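PDB 4GS5: acyl-CoA synthetase (AMP-forming)/AMP-acid ligase II-like protein from Dyadobacter fermentans, which probably activates carboxylic acids with ATP, as in AMP-forming acyl-CoA synthetases, perhaps as a medium-chain fatty acid-CoA ligase. Local coordinates for residues A[176-181]-A[188-193]; A[278-283]-A[298-303]. All coordinates share one frame; numbering follows the deposited sequence.

Contact 1: A[176-181]-A[188-193]; sequences YQSYGM and VALKAL
Four main-chain hydrogen bonds join 176-181 and 188-193 as antiparallel strands of a beta hairpin. Q177 and K191 form a hydrogen-bonded pair: K191 N meets Q177 O at 2.8 Å, almost straight (178°), while Q177 N returns a bond to K191 O. At the next such pair Y179 N donates to A189 O from above the carbonyl plane. V188 N then reaches Y179 O at 2.9 Å, nearly along the C=O axis, and A189 N adds a weak bond to the same oxygen; with V188 and A189 both facing Y179, this is a classic beta bulge. Apolar contacts flank the backbone. CG of Y179 is anti to its backbone N (chi1 172°), so the ring runs alongside V188, whose CG2 touches the ring edge at CD2 (3.7 Å). The L193 and Q177 side chains cross obliquely, L193 CD1 coming within 3.9 Å of Q177 CB. Y176, on the face of S178 and L190, sets CD1 4.0 Å from A192 CA. Among polar side chains, a water donates to Q177 OE1 (2.7 Å) and accepts from K191 NZ. Q177 is buried, its amide gripped further by the main chain of G156, A158 and V160; Y179 OH bonds D234. Strand 175-180 lies between 153-155 and 187-192, which pairs with 202-204; the side chain of L154 touches Y176, S178 and L190.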
ATOM      1  N   TYR A 176      -4.900   4.614  11.716  1.00 22.00           N
ATOM      2  CA  TYR A 176      -5.379   4.362  10.365  1.00 24.48           C
ATOM      3  C   TYR A 176      -4.187   4.084   9.488  1.00 22.28           C
ATOM      4  O   TYR A 176      -3.066   4.431   9.860  1.00 24.26           O
ATOM      5  CB  TYR A 176      -6.106   5.592   9.811  1.00 21.04           C
ATOM      6  CG  TYR A 176      -7.290   6.003  10.632  1.00 24.20           C
ATOM      7  CD1 TYR A 176      -8.557   5.479  10.377  1.00 24.48           C
ATOM      8  CD2 TYR A 176      -7.149   6.918  11.667  1.00 24.37           C
ATOM      9  CE1 TYR A 176      -9.651   5.861  11.138  1.00 30.09           C
ATOM     10  CE2 TYR A 176      -8.226   7.301  12.425  1.00 29.84           C
ATOM     11  CZ  TYR A 176      -9.472   6.779  12.159  1.00 32.27           C
ATOM     12  OH  TYR A 176     -10.537   7.174  12.930  1.00 35.56           O
ATOM     13  N   GLN A 177      -4.420   3.451   8.339  1.00 18.38           N
ATOM     14  CA  GLN A 177      -3.370   3.281   7.342  1.00 16.55           C
ATOM     15  C   GLN A 177      -3.872   3.756   5.982  1.00 23.58           C
ATOM     16  O   GLN A 177      -5.012   3.484   5.613  1.00 21.94           O
ATOM     17  CB  GLN A 177      -2.859   1.825   7.266  1.00 18.61           C
ATOM     18  CG  GLN A 177      -1.633   1.686   6.328  1.00 21.78           C
ATOM     19  CD  GLN A 177      -0.784   0.458   6.614  1.00 34.17           C
ATOM     20  OE1 GLN A 177      -1.286  -0.561   7.070  1.00 33.56           O
ATOM     21  NE2 GLN A 177       0.521   0.567   6.368  1.00 38.47           N
ATOM     22  N   SER A 178      -3.023   4.483   5.260  1.00 21.65           N
ATOM     23  CA  SER A 178      -3.374   5.057   3.957  1.00 23.61           C
ATOM     24  C   SER A 178      -3.270   4.044   2.825  1.00 22.76           C
ATOM     25  O   SER A 178      -2.430   3.136   2.860  1.00 22.72           O
ATOM     26  CB  SER A 178      -2.399   6.188   3.609  1.00 27.67           C
ATOM     27  OG  SER A 178      -2.495   7.239   4.548  1.00 36.93           O
ATOM     28  N   TYR A 179      -4.110   4.216   1.817  1.00 22.10           N
ATOM     29  CA  TYR A 179      -3.857   3.627   0.506  1.00 22.74           C
ATOM     30  C   TYR A 179      -3.718   4.793  -0.464  1.00 24.18           C
ATOM     31  O   TYR A 179      -4.584   5.660  -0.508  1.00 22.39           O
ATOM     32  CB  TYR A 179      -5.017   2.729   0.070  1.00 21.44           C
ATOM     33  CG  TYR A 179      -4.908   2.235  -1.368  1.00 21.31           C
ATOM     34  CD1 TYR A 179      -4.240   1.057  -1.670  1.00 24.56           C
ATOM     35  CD2 TYR A 179      -5.508   2.938  -2.417  1.00 20.16           C
ATOM     36  CE1 TYR A 179      -4.156   0.590  -2.990  1.00 25.40           C
ATOM     37  CE2 TYR A 179      -5.431   2.485  -3.727  1.00 24.90           C
ATOM     38  CZ  TYR A 179      -4.759   1.311  -4.008  1.00 28.10           C
ATOM     39  OH  TYR A 179      -4.689   0.862  -5.309  1.00 26.45           O
ATOM     40  N   GLY A 180      -2.623   4.834  -1.212  1.00 25.92           N
ATOM     41  CA  GLY A 180      -2.404   5.917  -2.152  1.00 28.51           C
ATOM     42  C   GLY A 180      -1.191   5.647  -3.014  1.00 30.19           C
ATOM     43  O   GLY A 180      -0.610   4.558  -2.970  1.00 28.34           O
HETATM   44  N   MSE A 181      -0.829   6.633  -3.830  1.00 30.69           N
HETATM   45  CA  MSE A 181       0.336   6.532  -4.688  1.00 33.07           C
HETATM   46  C   MSE A 181       0.749   7.962  -5.067  1.00 34.70           C
HETATM   47  O   MSE A 181      -0.020   8.904  -4.867  1.00 33.40           O
HETATM   48  CB  MSE A 181      -0.033   5.740  -5.931  1.00 35.63           C
HETATM   49  CG  MSE A 181      -1.113   6.422  -6.766  1.00 37.72           C
HETATM   50 SE   MSE A 181      -2.493   5.203  -7.451  0.56 38.76          SE
HETATM   51  CE  MSE A 181      -3.158   4.480  -5.769  1.00 46.44           C
ATOM     52  N   VAL A 188      -5.921   8.098  -1.136  1.00 29.57           N
ATOM     53  CA  VAL A 188      -7.273   8.195  -1.688  1.00 29.06           C
ATOM     54  C   VAL A 188      -8.248   7.356  -0.865  1.00 27.03           C
ATOM     55  O   VAL A 188      -9.466   7.382  -1.104  1.00 26.13           O
ATOM     56  CB  VAL A 188      -7.340   7.738  -3.159  1.00 31.02           C
ATOM     57  CG1 VAL A 188      -6.418   8.589  -4.012  1.00 25.81           C
ATOM     58  CG2 VAL A 188      -6.996   6.239  -3.290  1.00 30.49           C
ATOM     59  N   ALA A 189      -7.711   6.617   0.105  1.00 23.83           N
ATOM     60  CA  ALA A 189      -8.545   5.770   0.965  1.00 22.99           C
ATOM     61  C   ALA A 189      -7.847   5.462   2.286  1.00 23.23           C
ATOM     62  O   ALA A 189      -6.633   5.566   2.370  1.00 27.40           O
ATOM     63  CB  ALA A 189      -8.935   4.470   0.243  1.00 20.99           C
ATOM     64  N   LEU A 190      -8.625   5.087   3.308  1.00 23.44           N
ATOM     65  CA  LEU A 190      -8.079   4.837   4.644  1.00 22.53           C
ATOM     66  C   LEU A 190      -8.625   3.552   5.271  1.00 21.16           C
ATOM     67  O   LEU A 190      -9.833   3.306   5.238  1.00 21.80           O
ATOM     68  CB  LEU A 190      -8.396   6.000   5.595  1.00 27.51           C
ATOM     69  CG  LEU A 190      -7.872   7.396   5.320  1.00 31.25           C
ATOM     70  CD1 LEU A 190      -8.509   8.392   6.302  1.00 30.31           C
ATOM     71  CD2 LEU A 190      -6.347   7.418   5.442  1.00 28.92           C
ATOM     72  N   LYS A 191      -7.730   2.755   5.848  1.00 17.87           N
ATOM     73  CA  LYS A 191      -8.101   1.551   6.600  1.00 23.89           C
ATOM     74  C   LYS A 191      -8.085   1.830   8.103  1.00 24.18           C
ATOM     75  O   LYS A 191      -7.143   2.432   8.613  1.00 21.39           O
ATOM     76  CB  LYS A 191      -7.089   0.443   6.311  1.00 22.25           C
ATOM     77  CG  LYS A 191      -7.345  -0.862   7.109  1.00 27.97           C
ATOM     78  CD  LYS A 191      -6.269  -1.905   6.825  1.00 32.07           C
ATOM     79  CE  LYS A 191      -6.429  -2.532   5.457  1.00 42.12           C
ATOM     80  NZ  LYS A 191      -5.331  -3.516   5.173  1.00 49.05           N
ATOM     81  N   ALA A 192      -9.103   1.391   8.832  1.00 18.22           N
ATOM     82  CA  ALA A 192      -9.059   1.526  10.290  1.00 18.64           C
ATOM     83  C   ALA A 192      -8.338   0.329  10.887  1.00 23.15           C
ATOM     84  O   ALA A 192      -8.733  -0.809  10.641  1.00 23.11           O
ATOM     85  CB  ALA A 192     -10.507   1.641  10.875  1.00 26.47           C
ATOM     86  N   LEU A 193      -7.285   0.564  11.668  1.00 20.93           N
ATOM     87  CA  LEU A 193      -6.502  -0.566  12.187  1.00 22.26           C
ATOM     88  C   LEU A 193      -6.865  -0.968  13.619  1.00 21.50           C
ATOM     89  O   LEU A 193      -6.354  -1.956  14.142  1.00 22.49           O
ATOM     90  CB  LEU A 193      -4.993  -0.287  12.102  1.00 20.75           C
ATOM     91  CG  LEU A 193      -4.398  -0.075  10.707  1.00 21.71           C
ATOM     92  CD1 LEU A 193      -2.912   0.358  10.828  1.00 22.09           C
ATOM     93  CD2 LEU A 193      -4.530  -1.326   9.834  1.00 23.63           C
TER
HETATM   94  O   HOH W   1      -2.755  -2.785   6.883  1.00 37.35           O

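Contact 2: A[278-283]-A[298-303]; sequences IGNAFF and LVIENA. With EDO (1,2-ethanediol), chain P.
The F283 ring has V299 over one face: V299 CB stands 3.9 Å from the ring centroid, 15° off the normal, a CH-pi contact, and its two methyls spread toward the CE1 and CE2 sides. A chi1 of 60° lays the F283 ring alongside V299 in this way. Another aromatic ring, that of F335, meets F283 edge-to-face. F282 turns to the other side of the sheet, where its ring crosses L298 obliquely, CD1 to CD1 at 3.7 Å, and stacks with F273 of helix 262-276. A 1,2-ethanediol, probably a crystallisation additive, bonds the backbone of F282 through its O1, accepting from F282 N and donating to F282 O.

Between the strands, F283 and V299 exchange bonds in both directions, F283 N to V299 O at 2.9 Å in the carbonyl plane and V299 N to F283 O from above the F283 carbonyl plane. E301 N also reaches A281 O at 2.9 Å. Just before strand 282-289 begins, N280 extends the join through its side chain: ND2 donates to E301 O at 3.0 Å, and the acceptor lies in the amide plane. CB of N280 rests 3.7 Å from I300 CG2. The carboxylate of E301 is held elsewhere, OE2 accepting from F335 N. The whole is an antiparallel hairpin in a three-stranded sheet, strand 282-289 outermost and 295-301 central, with helix 262-276 against the F282 face and helix 345-351 against the F283 and V299 face: an alpha/beta sandwich consistent with the small C-terminal domain of ANL-family enzymes.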
ATOM      1  N   ILE A 278      10.136 -35.355  -7.627  1.00 54.50           N
ATOM      2  CA  ILE A 278       9.908 -35.069  -9.032  1.00 48.67           C
ATOM      3  C   ILE A 278      10.656 -33.798  -9.396  1.00 49.79           C
ATOM      4  O   ILE A 278      10.371 -32.726  -8.857  1.00 46.70           O
ATOM      5  CB  ILE A 278       8.417 -34.876  -9.315  1.00 49.92           C
ATOM      6  CG1 ILE A 278       7.633 -36.109  -8.860  1.00 53.94           C
ATOM      7  CG2 ILE A 278       8.182 -34.613 -10.790  1.00 47.10           C
ATOM      8  CD1 ILE A 278       6.145 -36.027  -9.130  1.00 51.69           C
ATOM      9  N   GLY A 279      11.622 -33.920 -10.299  1.00 52.78           N
ATOM     10  CA  GLY A 279      12.465 -32.801 -10.672  1.00 54.20           C
ATOM     11  C   GLY A 279      11.897 -31.990 -11.821  1.00 52.90           C
ATOM     12  O   GLY A 279      12.393 -30.906 -12.121  1.00 52.79           O
ATOM     13  N   ASN A 280      10.862 -32.520 -12.469  1.00 46.70           N
ATOM     14  CA  ASN A 280      10.220 -31.827 -13.578  1.00 42.32           C
ATOM     15  C   ASN A 280       9.729 -30.453 -13.158  1.00 41.64           C
ATOM     16  O   ASN A 280       9.136 -30.289 -12.083  1.00 45.67           O
ATOM     17  CB  ASN A 280       9.026 -32.626 -14.096  1.00 41.05           C
ATOM     18  CG  ASN A 280       9.373 -34.060 -14.404  1.00 49.22           C
ATOM     19  OD1 ASN A 280       9.733 -34.830 -13.513  1.00 54.45           O
ATOM     20  ND2 ASN A 280       9.246 -34.437 -15.670  1.00 45.66           N
ATOM     21  N   ALA A 281       9.961 -29.457 -14.002  1.00 37.33           N
ATOM     22  CA  ALA A 281       9.425 -28.134 -13.718  1.00 41.48           C
ATOM     23  C   ALA A 281       7.913 -28.201 -13.912  1.00 38.55           C
ATOM     24  O   ALA A 281       7.411 -29.096 -14.595  1.00 35.79           O
ATOM     25  CB  ALA A 281      10.053 -27.092 -14.634  1.00 46.53           C
ATOM     26  N   PHE A 282       7.185 -27.269 -13.308  1.00 31.54           N
ATOM     27  CA  PHE A 282       5.742 -27.247 -13.462  1.00 33.48           C
ATOM     28  C   PHE A 282       5.229 -25.851 -13.136  1.00 32.44           C
ATOM     29  O   PHE A 282       5.923 -25.046 -12.513  1.00 28.95           O
ATOM     30  CB  PHE A 282       5.093 -28.241 -12.495  1.00 32.87           C
ATOM     31  CG  PHE A 282       5.110 -27.764 -11.064  1.00 36.87           C
ATOM     32  CD1 PHE A 282       4.028 -27.075 -10.532  1.00 37.88           C
ATOM     33  CD2 PHE A 282       6.236 -27.955 -10.268  1.00 43.71           C
ATOM     34  CE1 PHE A 282       4.051 -26.604  -9.217  1.00 36.12           C
ATOM     35  CE2 PHE A 282       6.268 -27.481  -8.953  1.00 45.69           C
ATOM     36  CZ  PHE A 282       5.167 -26.809  -8.430  1.00 39.43           C
ATOM     37  N   PHE A 283       4.003 -25.569 -13.554  1.00 30.19           N
ATOM     38  CA  PHE A 283       3.310 -24.384 -13.067  1.00 32.49           C
ATOM     39  C   PHE A 283       1.813 -24.606 -13.167  1.00 33.30           C
ATOM     40  O   PHE A 283       1.316 -25.239 -14.111  1.00 31.25           O
ATOM     41  CB  PHE A 283       3.744 -23.102 -13.815  1.00 31.08           C
ATOM     42  CG  PHE A 283       3.489 -23.137 -15.305  1.00 33.04           C
ATOM     43  CD1 PHE A 283       2.286 -22.671 -15.832  1.00 29.40           C
ATOM     44  CD2 PHE A 283       4.448 -23.634 -16.174  1.00 31.26           C
ATOM     45  CE1 PHE A 283       2.047 -22.696 -17.191  1.00 27.84           C
ATOM     46  CE2 PHE A 283       4.214 -23.674 -17.549  1.00 33.33           C
ATOM     47  CZ  PHE A 283       3.017 -23.194 -18.061  1.00 28.25           C
ATOM     48  N   LEU A 298      -2.817 -27.995 -14.319  1.00 27.90           N
ATOM     49  CA  LEU A 298      -1.408 -28.147 -13.993  1.00 31.01           C
ATOM     50  C   LEU A 298      -0.598 -28.465 -15.252  1.00 31.85           C
ATOM     51  O   LEU A 298      -0.970 -29.332 -16.051  1.00 31.65           O
ATOM     52  CB  LEU A 298      -1.233 -29.249 -12.940  1.00 30.22           C
ATOM     53  CG  LEU A 298       0.182 -29.613 -12.507  1.00 30.07           C
ATOM     54  CD1 LEU A 298       0.890 -28.411 -11.883  1.00 31.92           C
ATOM     55  CD2 LEU A 298       0.122 -30.780 -11.535  1.00 30.42           C
ATOM     56  N   VAL A 299       0.509 -27.754 -15.433  1.00 24.33           N
ATOM     57  CA  VAL A 299       1.385 -27.960 -16.588  1.00 27.22           C
ATOM     58  C   VAL A 299       2.761 -28.435 -16.111  1.00 34.13           C
ATOM     59  O   VAL A 299       3.384 -27.805 -15.246  1.00 31.74           O
ATOM     60  CB  VAL A 299       1.581 -26.666 -17.385  1.00 28.70           C
ATOM     61  CG1 VAL A 299       2.345 -26.959 -18.657  1.00 31.20           C
ATOM     62  CG2 VAL A 299       0.246 -26.000 -17.680  1.00 29.57           C
ATOM     63  N   ILE A 300       3.232 -29.535 -16.683  1.00 37.48           N
ATOM     64  CA  ILE A 300       4.487 -30.154 -16.275  1.00 40.55           C
ATOM     65  C   ILE A 300       5.408 -30.276 -17.486  1.00 39.79           C
ATOM     66  O   ILE A 300       4.947 -30.568 -18.587  1.00 41.95           O
ATOM     67  CB  ILE A 300       4.225 -31.559 -15.694  1.00 42.76           C
ATOM     68  CG1 ILE A 300       3.307 -31.463 -14.471  1.00 41.35           C
ATOM     69  CG2 ILE A 300       5.525 -32.262 -15.332  1.00 40.03           C
ATOM     70  CD1 ILE A 300       3.034 -32.803 -13.819  1.00 40.76           C
ATOM     71  N   GLU A 301       6.704 -30.054 -17.283  1.00 35.26           N
ATOM     72  CA  GLU A 301       7.688 -30.159 -18.364  1.00 34.88           C
ATOM     73  C   GLU A 301       8.255 -31.575 -18.486  1.00 39.93           C
ATOM     74  O   GLU A 301       8.717 -32.149 -17.501  1.00 41.39           O
ATOM     75  CB  GLU A 301       8.831 -29.170 -18.148  1.00 35.46           C
ATOM     76  CG  GLU A 301       9.816 -29.080 -19.316  1.00 39.31           C
ATOM     77  CD  GLU A 301      10.883 -28.012 -19.093  1.00 50.48           C
ATOM     78  OE1 GLU A 301      11.504 -28.004 -18.005  1.00 49.85           O
ATOM     79  OE2 GLU A 301      11.093 -27.179 -20.003  1.00 54.03           O
ATOM     80  N   ASN A 302       8.228 -32.121 -19.700  1.00 47.89           N
ATOM     81  CA  ASN A 302       8.656 -33.500 -19.951  1.00 57.69           C
ATOM     82  C   ASN A 302       7.668 -34.527 -19.407  1.00 58.66           C
ATOM     83  O   ASN A 302       7.106 -34.347 -18.325  1.00 51.38           O
ATOM     84  CB  ASN A 302      10.049 -33.766 -19.370  1.00 66.50           C
ATOM     85  CG  ASN A 302      11.110 -32.865 -19.962  1.00 75.56           C
ATOM     86  OD1 ASN A 302      11.133 -32.623 -21.171  1.00 80.33           O
ATOM     87  ND2 ASN A 302      11.997 -32.354 -19.111  1.00 77.56           N
ATOM     88  N   ALA A 303       7.463 -35.608 -20.155  1.00 66.55           N
ATOM     89  CA  ALA A 303       6.522 -36.647 -19.746  1.00 68.92           C
ATOM     90  C   ALA A 303       7.003 -37.372 -18.496  1.00 67.37           C
ATOM     91  O   ALA A 303       8.198 -37.393 -18.198  1.00 67.37           O
ATOM     92  CB  ALA A 303       6.290 -37.644 -20.882  1.00 75.42           C
TER
HETATM   93  C1  EDO P 415       9.608 -24.154 -11.265  1.00 52.27           C
HETATM   94  O1  EDO P 415       8.906 -25.409 -11.318  1.00 56.57           O
HETATM   95  C2  EDO P 415      10.587 -24.037 -12.425  1.00 42.01           C
HETATM   96  O2  EDO P 415      11.589 -25.028 -12.227  1.00 45.09           O

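Followed from the N terminus, the chain first builds the strands from 5-8 to 153-155, then closes contact 1 by turning back through the six residues between 181 and 188. It runs on through strands 202-204 to 258-261 and helix 262-276 before contact 2 opens; 14 residues, mostly the remainder of the two hairpin strands, separate its segments. The contacts therefore follow in series, neither enclosing nor crossing the other. The centres of contacts 1 and 2 lie 41 Å apart, the nearest atoms of contacts 1 and 2 about 27 Å. Contact 1 ties strand 175-180 to 187-192 about 8 Å from the chain's centre; contact 2 joins 282-289 to 295-301 in the separate three-stranded sheet toward the C terminus.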